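RagB/SusD domain protein (Flavobacterium johnsoniae, PDB 5J5U) binds chitin and, as a SusD-like protein and probable lipoprotein, probably helps capture chitin chains at the outer membrane for uptake and breakdown. Local coordinates at residues I40-F45 / N414-Y419; E67-L72 / T446-P451; N83-I88 / I106-V111; M100-K105 / T159-S164. All coordinates share one frame; numbering follows the deposited sequence.

Contact 1: residues I40-F45 / N414-Y419; sequences IYSGGF and NSIEAY
Ser-42 and Phe-45 on helix 31-45 meet Ser-415 and Tyr-419 on helix 415-425, a helix pair in the interior of the largely helical SusD-like fold. The segment axes approach to 8.1 Å with their directions 48° apart. The close approach is made by small residues: Ser-42 CB lies 3.4 Å from Ser-415 O, and Ser-415 CB packs 3.5 Å from Gly-43 N, so that one serine presses against backbone on each helix. Ser-42 OG comes over Ile-416, 3.6 Å from its CA, but its hydrogen bond goes to Thr-37 O, five residues earlier in the same helix. Ser-415 OG is bonded to His-48 ND1, and Asn-38 OD1, earlier on helix 31-45, accepts from Ser-415 N, tying the two helices together just outside the segment. These bonds satisfy both serine hydroxyls and Ser-415 N. CG of Tyr-419 stands anti to its backbone N (chi1 174°), and the ring beyond it lies beside Phe-45. Phe-45 CD2 sits over one face of that ring, displaced to the rim, and the planes are inclined at 59° with centroids 5.2 Å apart. One face of the Phe-45 ring has Tyr-41 C over its centre. Tyr-419 OH is hydrogen-bonded to Pro-445 O, and its ring makes a cation-pi contact with Arg-423. The aromatic contact narrows to 3.5 Å between Phe-45 CD2 and Tyr-419 CE1.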
loop_
_atom_site.group_PDB
_atom_site.type_symbol
_atom_site.label_atom_id
_atom_site.label_comp_id
_atom_site.label_asym_id
_atom_site.label_seq_id
_atom_site.Cartn_x
_atom_site.Cartn_y
_atom_site.Cartn_z
ATOM N N ILE A 40 -11.083 1.190 4.758
ATOM C CA ILE A 40 -11.607 1.136 6.117
ATOM C C ILE A 40 -10.568 0.670 7.126
ATOM O O ILE A 40 -10.239 1.414 8.051
ATOM C CB ILE A 40 -12.865 0.212 6.218
ATOM C CG1 ILE A 40 -14.057 0.856 5.523
ATOM C CG2 ILE A 40 -13.194 -0.060 7.681
ATOM C CD1 ILE A 40 -15.205 -0.108 5.230
ATOM N N TYR A 41 -10.056 -0.546 6.981
ATOM C CA TYR A 41 -9.165 -1.059 8.029
ATOM C C TYR A 41 -7.719 -0.535 7.897
ATOM O O TYR A 41 -7.243 0.126 8.828
ATOM C CB TYR A 41 -9.173 -2.584 8.067
ATOM C CG TYR A 41 -10.268 -3.172 8.944
ATOM C CD1 TYR A 41 -10.732 -2.502 10.066
ATOM C CD2 TYR A 41 -10.852 -4.393 8.628
ATOM C CE1 TYR A 41 -11.738 -3.040 10.858
ATOM C CE2 TYR A 41 -11.850 -4.950 9.418
ATOM C CZ TYR A 41 -12.297 -4.270 10.523
ATOM O OH TYR A 41 -13.299 -4.818 11.282
ATOM N N SER A 42 -7.020 -0.780 6.781
ATOM C CA SER A 42 -5.620 -0.268 6.689
ATOM C C SER A 42 -5.593 1.245 6.842
ATOM O O SER A 42 -4.824 1.777 7.647
ATOM C CB SER A 42 -4.938 -0.648 5.362
ATOM O OG SER A 42 -4.662 -2.031 5.296
ATOM N N GLY A 43 -6.473 1.907 6.083
ATOM C CA GLY A 43 -6.610 3.347 6.090
ATOM C C GLY A 43 -6.980 3.948 7.430
ATOM O O GLY A 43 -6.499 5.030 7.771
ATOM N N GLY A 44 -7.841 3.280 8.187
ATOM C CA GLY A 44 -8.151 3.768 9.514
ATOM C C GLY A 44 -7.052 3.452 10.529
ATOM O O GLY A 44 -6.754 4.271 11.401
ATOM N N PHE A 45 -6.449 2.264 10.416
ATOM C CA PHE A 45 -5.400 1.826 11.344
ATOM C C PHE A 45 -4.219 2.809 11.301
ATOM O O PHE A 45 -3.672 3.183 12.332
ATOM C CB PHE A 45 -4.868 0.415 11.017
ATOM C CG PHE A 45 -5.846 -0.708 11.233
ATOM C CD1 PHE A 45 -7.054 -0.510 11.887
ATOM C CD2 PHE A 45 -5.530 -1.990 10.788
ATOM C CE1 PHE A 45 -7.941 -1.559 12.079
ATOM C CE2 PHE A 45 -6.412 -3.055 10.968
ATOM C CZ PHE A 45 -7.618 -2.838 11.621
ATOM N N ASN A 414 -2.833 3.807 -1.084
ATOM C CA ASN A 414 -2.361 2.421 -1.029
ATOM C C ASN A 414 -2.067 2.074 0.430
ATOM O O ASN A 414 -0.920 1.851 0.816
ATOM C CB ASN A 414 -1.107 2.193 -1.887
ATOM C CG ASN A 414 -0.878 0.716 -2.190
ATOM O OD1 ASN A 414 -1.502 -0.161 -1.579
ATOM N ND2 ASN A 414 0.040 0.432 -3.100
ATOM N N SER A 415 -3.124 2.082 1.234
ATOM C CA SER A 415 -2.986 2.040 2.674
ATOM C C SER A 415 -2.476 0.709 3.207
ATOM O O SER A 415 -1.959 0.670 4.324
ATOM C CB SER A 415 -4.317 2.383 3.352
ATOM O OG SER A 415 -4.661 3.727 3.090
ATOM N N ILE A 416 -2.630 -0.364 2.436
ATOM C CA ILE A 416 -2.105 -1.657 2.845
ATOM C C ILE A 416 -0.582 -1.547 3.070
ATOM O O ILE A 416 -0.064 -2.031 4.089
ATOM C CB ILE A 416 -2.426 -2.745 1.812
ATOM C CG1 ILE A 416 -3.917 -3.052 1.808
ATOM C CG2 ILE A 416 -1.639 -4.045 2.099
ATOM C CD1 ILE A 416 -4.313 -4.094 0.758
ATOM N N GLU A 417 0.122 -0.887 2.142
ATOM C CA GLU A 417 1.581 -0.723 2.240
ATOM C C GLU A 417 2.004 0.189 3.391
ATOM O O GLU A 417 2.959 -0.085 4.080
ATOM C CB GLU A 417 2.157 -0.186 0.932
ATOM C CG GLU A 417 2.047 -1.158 -0.210
ATOM C CD GLU A 417 2.455 -2.555 0.203
ATOM O OE1 GLU A 417 3.586 -2.705 0.718
ATOM O OE2 GLU A 417 1.648 -3.497 0.017
ATOM N N ALA A 418 1.281 1.275 3.584
ATOM C CA ALA A 418 1.537 2.150 4.702
ATOM C C ALA A 418 1.324 1.418 6.020
ATOM O O ALA A 418 2.083 1.613 6.950
ATOM C CB ALA A 418 0.650 3.356 4.632
ATOM N N TYR A 419 0.265 0.627 6.111
ATOM C CA TYR A 419 -0.051 -0.182 7.304
ATOM C C TYR A 419 1.080 -1.155 7.595
ATOM O O TYR A 419 1.487 -1.304 8.742
ATOM C CB TYR A 419 -1.382 -0.932 7.122
ATOM C CG TYR A 419 -1.766 -1.916 8.230
ATOM C CD1 TYR A 419 -1.728 -1.558 9.588
ATOM C CD2 TYR A 419 -2.221 -3.190 7.910
ATOM C CE1 TYR A 419 -2.102 -2.461 10.595
ATOM C CE2 TYR A 419 -2.602 -4.104 8.901
ATOM C CZ TYR A 419 -2.529 -3.752 10.242
ATOM O OH TYR A 419 -2.915 -4.699 11.188
#

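Contact 2: residues E67-L72 / T446-P451; sequences EYATAL and TRLYYP
Ala-69 and Thr-70, on the first turns of helix 66-90, receive Leu-448, Tyr-449 and Pro-451 from the extended connection between helices 415-425 and 452-457. This is a helix-to-loop contact of the SusD-like fold, in which a late part of the chain is laid against an early helix. Ala-69 loses the most surface. Its CB stands over one face of the Tyr-449 ring in a CH-pi contact, 3.9 Å from the ring centroid and 26° off the normal, displaced toward the rim; CE1 and CZ of Tyr-449 are the nearest ring atoms. Leu-448 meets both parts of Ala-69: its CD2 nears CB, and its CD1 lies 3.5 Å from Ala-69 O, an oxygen that is hydrogen-bonded to Tyr-119 OH.

Tyr-449 CG lies between its own backbone N and carbonyl carbon (chi1 49°), and the ring beyond it is the one that Ala-69 CB covers. Its hydroxyl is hydrogen-bonded to Asp-66 OD1, and Lys-64 makes a cation-pi contact with the ring, so residues just ahead of the helical segment hold the tyrosine in place. Asp-66 serves both sides, because its carbonyl oxygen is the partner of Thr-70 OG1. That bond turns the hydroxyl of Thr-70 back along its own helix and leaves the methyl to face the loop. Beyond Tyr-449 the packing is aliphatic against backbone and ring: Thr-70 CG2 rests 3.5 Å from Tyr-449 O and 3.7 Å from Pro-451 CB.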
loop_
_atom_site.group_PDB
_atom_site.type_symbol
_atom_site.label_atom_id
_atom_site.label_comp_id
_atom_site.label_asym_id
_atom_site.label_seq_id
_atom_site.Cartn_x
_atom_site.Cartn_y
_atom_site.Cartn_z
ATOM N N GLU A 67 -16.565 -9.856 7.664
ATOM C CA GLU A 67 -16.558 -9.604 6.241
ATOM C C GLU A 67 -15.466 -8.601 5.871
ATOM O O GLU A 67 -14.797 -8.742 4.830
ATOM C CB GLU A 67 -17.922 -9.085 5.792
ATOM C CG GLU A 67 -17.993 -8.769 4.336
ATOM C CD GLU A 67 -19.200 -7.940 3.961
ATOM O OE1 GLU A 67 -19.193 -6.751 4.311
ATOM O OE2 GLU A 67 -20.130 -8.463 3.292
ATOM N N TYR A 68 -15.277 -7.595 6.727
ATOM C CA TYR A 68 -14.322 -6.530 6.424
ATOM C C TYR A 68 -12.922 -7.065 6.551
ATOM O O TYR A 68 -12.083 -6.811 5.705
ATOM C CB TYR A 68 -14.522 -5.309 7.318
ATOM C CG TYR A 68 -15.830 -4.552 7.107
ATOM C CD1 TYR A 68 -16.716 -4.916 6.095
ATOM C CD2 TYR A 68 -16.158 -3.431 7.901
ATOM C CE1 TYR A 68 -17.913 -4.217 5.889
ATOM C CE2 TYR A 68 -17.359 -2.712 7.698
ATOM C CZ TYR A 68 -18.226 -3.115 6.691
ATOM O OH TYR A 68 -19.414 -2.452 6.471
ATOM N N ALA A 69 -12.681 -7.844 7.596
ATOM C CA ALA A 69 -11.367 -8.412 7.831
ATOM C C ALA A 69 -11.006 -9.524 6.835
ATOM O O ALA A 69 -9.817 -9.709 6.567
ATOM C CB ALA A 69 -11.270 -8.944 9.261
ATOM N N THR A 70 -11.999 -10.250 6.282
ATOM C CA THR A 70 -11.667 -11.357 5.393
ATOM C C THR A 70 -11.878 -11.085 3.900
ATOM O O THR A 70 -11.612 -11.970 3.068
ATOM C CB THR A 70 -12.474 -12.616 5.745
ATOM O OG1 THR A 70 -13.869 -12.384 5.519
ATOM C CG2 THR A 70 -12.232 -13.028 7.197
ATOM N N ALA A 71 -12.333 -9.880 3.558
ATOM C CA ALA A 71 -12.578 -9.497 2.161
ATOM C C ALA A 71 -11.364 -9.686 1.208
ATOM O O ALA A 71 -11.507 -10.228 0.099
ATOM C CB ALA A 71 -13.054 -8.056 2.112
ATOM N N LEU A 72 -10.183 -9.219 1.623
ATOM C CA LEU A 72 -8.961 -9.455 0.840
ATOM C C LEU A 72 -8.739 -10.970 0.619
ATOM O O LEU A 72 -8.552 -11.412 -0.510
ATOM C CB LEU A 72 -7.739 -8.840 1.530
ATOM C CG LEU A 72 -6.399 -8.858 0.787
ATOM C CD1 LEU A 72 -6.483 -7.974 -0.435
ATOM C CD2 LEU A 72 -5.259 -8.413 1.690
ATOM N N THR A 446 -2.618 -5.744 14.532
ATOM C CA THR A 446 -1.370 -5.973 13.822
ATOM C C THR A 446 -1.479 -7.033 12.716
ATOM O O THR A 446 -0.484 -7.366 12.075
ATOM C CB THR A 446 -0.239 -6.337 14.804
ATOM O OG1 THR A 446 -0.729 -7.253 15.790
ATOM C CG2 THR A 446 0.263 -5.055 15.504
ATOM N N ARG A 447 -2.686 -7.552 12.500
ATOM C CA ARG A 447 -2.995 -8.380 11.314
ATOM C C ARG A 447 -4.512 -8.483 11.203
ATOM O O ARG A 447 -5.209 -8.122 12.132
ATOM C CB ARG A 447 -2.375 -9.778 11.414
ATOM C CG ARG A 447 -3.019 -10.649 12.534
ATOM C CD ARG A 447 -2.367 -12.036 12.690
ATOM N NE ARG A 447 -2.783 -12.996 11.657
ATOM C CZ ARG A 447 -3.873 -13.774 11.720
ATOM N NH1 ARG A 447 -4.686 -13.702 12.760
ATOM N NH2 ARG A 447 -4.163 -14.621 10.724
ATOM N N LEU A 448 -5.024 -8.968 10.081
ATOM C CA LEU A 448 -6.422 -9.365 10.011
ATOM C C LEU A 448 -6.460 -10.906 10.073
ATOM O O LEU A 448 -5.416 -11.574 9.959
ATOM C CB LEU A 448 -7.096 -8.823 8.744
ATOM C CG LEU A 448 -7.136 -7.289 8.607
ATOM C CD1 LEU A 448 -7.816 -6.878 7.298
ATOM C CD2 LEU A 448 -7.836 -6.620 9.801
ATOM N N TYR A 449 -7.642 -11.474 10.297
ATOM C CA TYR A 449 -7.706 -12.879 10.690
ATOM C C TYR A 449 -8.302 -13.780 9.591
ATOM O O TYR A 449 -9.139 -13.345 8.795
ATOM C CB TYR A 449 -8.486 -13.000 12.011
ATOM C CG TYR A 449 -9.812 -12.251 12.045
ATOM C CD1 TYR A 449 -9.891 -10.944 12.523
ATOM C CD2 TYR A 449 -10.989 -12.853 11.606
ATOM C CE1 TYR A 449 -11.099 -10.258 12.561
ATOM C CE2 TYR A 449 -12.200 -12.178 11.650
ATOM C CZ TYR A 449 -12.244 -10.872 12.131
ATOM O OH TYR A 449 -13.441 -10.192 12.149
ATOM N N TYR A 450 -7.861 -15.038 9.561
ATOM C CA TYR A 450 -8.373 -16.010 8.588
ATOM C C TYR A 450 -9.866 -16.224 8.818
ATOM O O TYR A 450 -10.312 -16.206 9.966
ATOM C CB TYR A 450 -7.677 -17.362 8.709
ATOM C CG TYR A 450 -6.167 -17.407 8.858
ATOM C CD1 TYR A 450 -5.321 -16.713 8.015
ATOM C CD2 TYR A 450 -5.596 -18.201 9.844
ATOM C CE1 TYR A 450 -3.926 -16.803 8.169
ATOM C CE2 TYR A 450 -4.232 -18.309 10.006
ATOM C CZ TYR A 450 -3.396 -17.616 9.180
ATOM O OH TYR A 450 -2.041 -17.739 9.376
ATOM N N PRO A 451 -10.647 -16.424 7.732
ATOM C CA PRO A 451 -12.076 -16.708 7.930
ATOM C C PRO A 451 -12.301 -18.078 8.557
ATOM O O PRO A 451 -11.547 -19.030 8.295
ATOM C CB PRO A 451 -12.663 -16.640 6.503
ATOM C CG PRO A 451 -11.506 -16.928 5.612
ATOM C CD PRO A 451 -10.280 -16.377 6.305
#

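Contact 3: residues N83-I88 / I106-V111; sequences NVVDII and IMKVMV
Lys-108 lays its aliphatic chain across Val-84, Val-85 and Ile-88, joining two nearly antiparallel helices whose segment axes approach to 9.6 Å with their directions 161° apart. At its root, Lys-108 CB packs 4.0 Å from Val-84 CG1, with CG2 of the same valine almost as near. CG is anti to the backbone N (chi1 170°), after which the chain bends repeatedly. CD lies 4.0 Å from Val-84 CG1 and 4.1 Å from Val-85 CG2, touching both valines. CE makes the tightest contact of the chain, 3.6 Å from Ile-88 CD1, where the lysine and isoleucine side chains cross at about a right angle. NZ passes beyond this apolar patch to a hydrogen bond with Tyr-124 OH; Asp-153 is a long, weak ionic partner. The lysine thus contributes methylenes to the helix interface and carries its ammonium group out of it. Next to its backbone, Val-84 CG2 meets Met-107 CB at 3.7 Å, extending the apolar surface. Met-107 also touches Thr-23 and Gln-24 of helix 16-29 and Trp-181 of helix 178-195, while Met-110 packs on the latter, placing helix 98-119 between helices 66-90 and 178-195.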
loop_
_atom_site.group_PDB
_atom_site.type_symbol
_atom_site.label_atom_id
_atom_site.label_comp_id
_atom_site.label_asym_id
_atom_site.label_seq_id
_atom_site.Cartn_x
_atom_site.Cartn_y
_atom_site.Cartn_z
ATOM N N ASN A 83 -5.910 -17.322 -11.550
ATOM C CA ASN A 83 -5.666 -16.916 -12.923
ATOM C C ASN A 83 -4.192 -16.816 -13.208
ATOM O O ASN A 83 -3.710 -17.259 -14.261
ATOM C CB ASN A 83 -6.330 -15.577 -13.222
ATOM C CG ASN A 83 -7.725 -15.741 -13.740
ATOM O OD1 ASN A 83 -7.926 -16.142 -14.885
ATOM N ND2 ASN A 83 -8.708 -15.472 -12.889
ATOM N N VAL A 84 -3.474 -16.221 -12.265
ATOM C CA VAL A 84 -2.078 -15.931 -12.494
ATOM C C VAL A 84 -1.273 -17.242 -12.401
ATOM O O VAL A 84 -0.256 -17.416 -13.105
ATOM C CB VAL A 84 -1.597 -14.841 -11.529
ATOM C CG1 VAL A 84 -1.448 -15.388 -10.119
ATOM C CG2 VAL A 84 -0.313 -14.238 -12.038
ATOM N N VAL A 85 -1.755 -18.184 -11.580
ATOM C CA VAL A 85 -1.201 -19.539 -11.582
ATOM C C VAL A 85 -1.406 -20.226 -12.950
ATOM O O VAL A 85 -0.469 -20.807 -13.512
ATOM C CB VAL A 85 -1.808 -20.402 -10.475
ATOM C CG1 VAL A 85 -1.478 -21.879 -10.707
ATOM C CG2 VAL A 85 -1.237 -19.969 -9.136
ATOM N N ASP A 86 -2.616 -20.128 -13.495
ATOM C CA ASP A 86 -2.896 -20.700 -14.823
ATOM C C ASP A 86 -2.050 -20.073 -15.940
ATOM O O ASP A 86 -1.604 -20.784 -16.852
ATOM C CB ASP A 86 -4.370 -20.551 -15.179
ATOM C CG ASP A 86 -5.221 -21.627 -14.558
ATOM O OD1 ASP A 86 -4.680 -22.732 -14.283
ATOM O OD2 ASP A 86 -6.427 -21.360 -14.327
ATOM N N ILE A 87 -1.803 -18.763 -15.865
ATOM C CA ILE A 87 -0.919 -18.143 -16.847
ATOM C C ILE A 87 0.469 -18.747 -16.722
ATOM O O ILE A 87 1.043 -19.185 -17.714
ATOM C CB ILE A 87 -0.811 -16.630 -16.700
ATOM C CG1 ILE A 87 -2.164 -15.962 -16.902
ATOM C CG2 ILE A 87 0.140 -16.080 -17.742
ATOM C CD1 ILE A 87 -2.169 -14.495 -16.505
ATOM N N ILE A 88 1.000 -18.799 -15.503
ATOM C CA ILE A 88 2.345 -19.348 -15.329
ATOM C C ILE A 88 2.415 -20.784 -15.857
ATOM O O ILE A 88 3.392 -21.166 -16.518
ATOM C CB ILE A 88 2.785 -19.294 -13.854
ATOM C CG1 ILE A 88 2.882 -17.834 -13.408
ATOM C CG2 ILE A 88 4.127 -19.980 -13.652
ATOM C CD1 ILE A 88 3.204 -17.644 -11.953
ATOM N N ILE A 106 5.911 -12.247 -11.824
ATOM C CA ILE A 106 6.006 -10.964 -11.134
ATOM C C ILE A 106 4.611 -10.601 -10.619
ATOM O O ILE A 106 4.446 -10.257 -9.445
ATOM C CB ILE A 106 6.580 -9.860 -12.053
ATOM C CG1 ILE A 106 8.011 -10.210 -12.448
ATOM C CG2 ILE A 106 6.633 -8.525 -11.351
ATOM C CD1 ILE A 106 8.568 -9.316 -13.504
ATOM N N MET A 107 3.603 -10.765 -11.478
ATOM C CA MET A 107 2.242 -10.495 -11.055
ATOM C C MET A 107 1.958 -11.300 -9.793
ATOM O O MET A 107 1.420 -10.757 -8.822
ATOM C CB MET A 107 1.224 -10.850 -12.145
ATOM C CG MET A 107 1.134 -9.853 -13.274
ATOM S SD MET A 107 0.554 -8.225 -12.781
ATOM C CE MET A 107 -1.111 -8.543 -12.224
ATOM N N LYS A 108 2.370 -12.573 -9.793
ATOM C CA LYS A 108 1.937 -13.470 -8.736
ATOM C C LYS A 108 2.495 -12.996 -7.407
ATOM O O LYS A 108 1.833 -13.136 -6.370
ATOM C CB LYS A 108 2.337 -14.914 -9.014
ATOM C CG LYS A 108 2.120 -15.832 -7.810
ATOM C CD LYS A 108 1.618 -17.207 -8.209
ATOM C CE LYS A 108 2.747 -18.179 -8.442
ATOM N NZ LYS A 108 3.783 -18.136 -7.383
ATOM N N VAL A 109 3.668 -12.360 -7.446
ATOM C CA VAL A 109 4.240 -11.862 -6.199
ATOM C C VAL A 109 3.384 -10.684 -5.707
ATOM O O VAL A 109 2.984 -10.645 -4.551
ATOM C CB VAL A 109 5.730 -11.467 -6.362
ATOM C CG1 VAL A 109 6.262 -10.833 -5.080
ATOM C CG2 VAL A 109 6.570 -12.699 -6.739
ATOM N N MET A 110 3.053 -9.763 -6.602
ATOM C CA MET A 110 2.263 -8.600 -6.234
ATOM C C MET A 110 0.896 -8.995 -5.674
ATOM O O MET A 110 0.452 -8.454 -4.653
ATOM C CB MET A 110 2.087 -7.685 -7.445
ATOM C CG MET A 110 3.377 -7.006 -7.886
ATOM S SD MET A 110 3.197 -6.068 -9.428
ATOM C CE MET A 110 2.367 -4.602 -8.835
ATOM N N VAL A 111 0.247 -9.953 -6.326
ATOM C CA VAL A 111 -1.003 -10.497 -5.818
ATOM C C VAL A 111 -0.817 -11.054 -4.387
ATOM O O VAL A 111 -1.583 -10.702 -3.493
ATOM C CB VAL A 111 -1.569 -11.630 -6.761
ATOM C CG1 VAL A 111 -2.701 -12.432 -6.090
ATOM C CG2 VAL A 111 -2.014 -11.084 -8.146
#

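Contact 4: residues M100-K105 / T159-S164; sequences MNAVAK and TQLNAS
The C-terminal end of helix 143-160 is fastened to helix 98-119 through Gln-160, whose amide meets Asn-101 and Lys-105, and through Leu-161 against Ala-102. Gln-160 reaches out with CG anti to its backbone N (chi1 168°) and an extended chain beyond. Its NE2 donates to Asn-101 OD1 at 2.9 Å, with an N-H...O angle of 163°, and the two amide planes are only 16° apart. The same nitrogen also bonds to Ser-98 O, so two acceptors hold the amide in its orientation. On its other side, Gln-160 OE1 accepts from Lys-105 NZ; the modelled separation is short, 2.5 Å, and its exact length is doubtful. Lys-105 NZ is also weakly bonded to Asn-101 OD1, so the ammonium lies near both amide oxygens. Leu-161 is where the chain leaves helical geometry. Asn-162 OD1 then accepts from Ser-164 N at 2.7 Å, an Asx turn, and also from Ser-164 OG on the same face. Beside the polar cluster the contact is apolar: Leu-161 CD2 lies 3.7 Å from Ala-102 CB, and Leu-161 touches Trp-181 of helix 178-195. The whole is a helix C-terminus joined by side-chain amides to a neighbouring helix of the SusD-like fold.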
loop_
_atom_site.group_PDB
_atom_site.type_symbol
_atom_site.label_atom_id
_atom_site.label_comp_id
_atom_site.label_asym_id
_atom_site.label_seq_id
_atom_site.Cartn_x
_atom_site.Cartn_y
_atom_site.Cartn_z
ATOM N N MET A 100 6.087 -13.719 -21.056
ATOM C CA MET A 100 4.791 -13.693 -20.396
ATOM C C MET A 100 4.907 -14.451 -19.085
ATOM O O MET A 100 4.422 -13.994 -18.051
ATOM C CB MET A 100 3.700 -14.300 -21.260
ATOM C CG MET A 100 2.313 -14.068 -20.699
ATOM S SD MET A 100 1.558 -12.524 -21.262
ATOM C CE MET A 100 1.334 -12.923 -23.003
ATOM N N ASN A 101 5.572 -15.603 -19.147
ATOM C CA ASN A 101 5.786 -16.442 -17.983
ATOM C C ASN A 101 6.437 -15.651 -16.855
ATOM O O ASN A 101 6.073 -15.790 -15.693
ATOM C CB ASN A 101 6.639 -17.654 -18.358
ATOM C CG ASN A 101 6.877 -18.588 -17.197
ATOM O OD1 ASN A 101 7.895 -18.491 -16.512
ATOM N ND2 ASN A 101 5.947 -19.517 -16.978
ATOM N N ALA A 102 7.400 -14.819 -17.210
ATOM C CA ALA A 102 8.067 -13.990 -16.225
ATOM C C ALA A 102 7.094 -12.929 -15.684
ATOM O O ALA A 102 6.987 -12.733 -14.459
ATOM C CB ALA A 102 9.308 -13.339 -16.826
ATOM N N VAL A 103 6.365 -12.274 -16.592
ATOM C CA VAL A 103 5.438 -11.221 -16.191
ATOM C C VAL A 103 4.407 -11.783 -15.194
ATOM O O VAL A 103 4.220 -11.246 -14.094
ATOM C CB VAL A 103 4.738 -10.589 -17.424
ATOM C CG1 VAL A 103 3.497 -9.825 -17.011
ATOM C CG2 VAL A 103 5.701 -9.662 -18.168
ATOM N N ALA A 104 3.783 -12.892 -15.572
ATOM C CA ALA A 104 2.846 -13.553 -14.708
ATOM C C ALA A 104 3.474 -13.823 -13.346
ATOM O O ALA A 104 2.840 -13.585 -12.323
ATOM C CB ALA A 104 2.362 -14.835 -15.339
ATOM N N LYS A 105 4.719 -14.288 -13.325
ATOM C CA LYS A 105 5.364 -14.611 -12.042
ATOM C C LYS A 105 5.520 -13.355 -11.180
ATOM O O LYS A 105 5.254 -13.386 -9.957
ATOM C CB LYS A 105 6.724 -15.291 -12.254
ATOM C CG LYS A 105 6.623 -16.819 -12.333
ATOM C CD LYS A 105 7.966 -17.483 -12.602
ATOM C CE LYS A 105 8.630 -16.876 -13.822
ATOM N NZ LYS A 105 9.821 -17.634 -14.249
ATOM N N THR A 159 16.015 -11.867 -14.605
ATOM C CA THR A 159 16.951 -12.481 -15.541
ATOM C C THR A 159 16.250 -13.089 -16.780
ATOM O O THR A 159 16.783 -13.062 -17.890
ATOM C CB THR A 159 17.788 -13.538 -14.810
ATOM O OG1 THR A 159 18.516 -12.897 -13.747
ATOM C CG2 THR A 159 18.755 -14.238 -15.759
ATOM N N GLN A 160 15.047 -13.618 -16.591
ATOM C CA GLN A 160 14.339 -14.353 -17.636
ATOM C C GLN A 160 13.738 -13.448 -18.718
ATOM O O GLN A 160 13.662 -13.836 -19.884
ATOM C CB GLN A 160 13.257 -15.209 -16.986
ATOM C CG GLN A 160 12.238 -15.839 -17.906
ATOM C CD GLN A 160 11.302 -16.779 -17.150
ATOM O OE1 GLN A 160 11.587 -17.170 -16.014
ATOM N NE2 GLN A 160 10.182 -17.135 -17.769
ATOM N N LEU A 161 13.318 -12.243 -18.340
ATOM C CA LEU A 161 12.825 -11.257 -19.316
ATOM C C LEU A 161 13.899 -10.966 -20.371
ATOM O O LEU A 161 14.980 -10.466 -20.047
ATOM C CB LEU A 161 12.402 -9.964 -18.609
ATOM C CG LEU A 161 11.086 -10.041 -17.834
ATOM C CD1 LEU A 161 10.827 -8.765 -17.054
ATOM C CD2 LEU A 161 9.949 -10.309 -18.791
ATOM N N ASN A 162 13.607 -11.262 -21.633
ATOM C CA ASN A 162 14.647 -11.165 -22.656
ATOM C C ASN A 162 14.085 -10.755 -24.024
ATOM O O ASN A 162 12.897 -10.912 -24.294
ATOM C CB ASN A 162 15.380 -12.519 -22.731
ATOM C CG ASN A 162 16.503 -12.552 -23.754
ATOM O OD1 ASN A 162 16.356 -12.129 -24.900
ATOM N ND2 ASN A 162 17.644 -13.087 -23.333
ATOM N N ALA A 163 14.956 -10.232 -24.883
ATOM C CA ALA A 163 14.586 -9.804 -26.235
ATOM C C ALA A 163 13.973 -10.947 -27.051
ATOM O O ALA A 163 13.223 -10.722 -27.997
ATOM C CB ALA A 163 15.801 -9.242 -26.950
ATOM N N SER A 164 14.316 -12.177 -26.681
ATOM C CA SER A 164 13.852 -13.364 -27.386
ATOM C C SER A 164 12.759 -14.125 -26.628
ATOM O O SER A 164 12.516 -15.306 -26.906
ATOM C CB SER A 164 15.037 -14.303 -27.634
ATOM O OG SER A 164 16.239 -13.570 -27.808
#

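Overall arrangement
Contacts 1 and 2 bring the late chain back onto early helices and adjoin each other, with Tyr-41 packing on Tyr-68 and Ala-69 and Tyr-419 OH lying against the backbone of 446-447. Contacts 1, 2 and 4 are buried, contact 3 only partly. Contact 1 is the most central, about 7 Å between its centre and that of the chain, and combines small residues with aromatic rings; contact 2 adds a CH-pi contact. Contact 4 lies farthest out, about 25 Å between the same centres, and alone carries hydrogen bonds between its segments, whereas contact 3 is apolar. Contacts 3 and 4 share helix 98-119, and Ile-88 of helix 66-90, which also serves contact 2, packs on Lys-105.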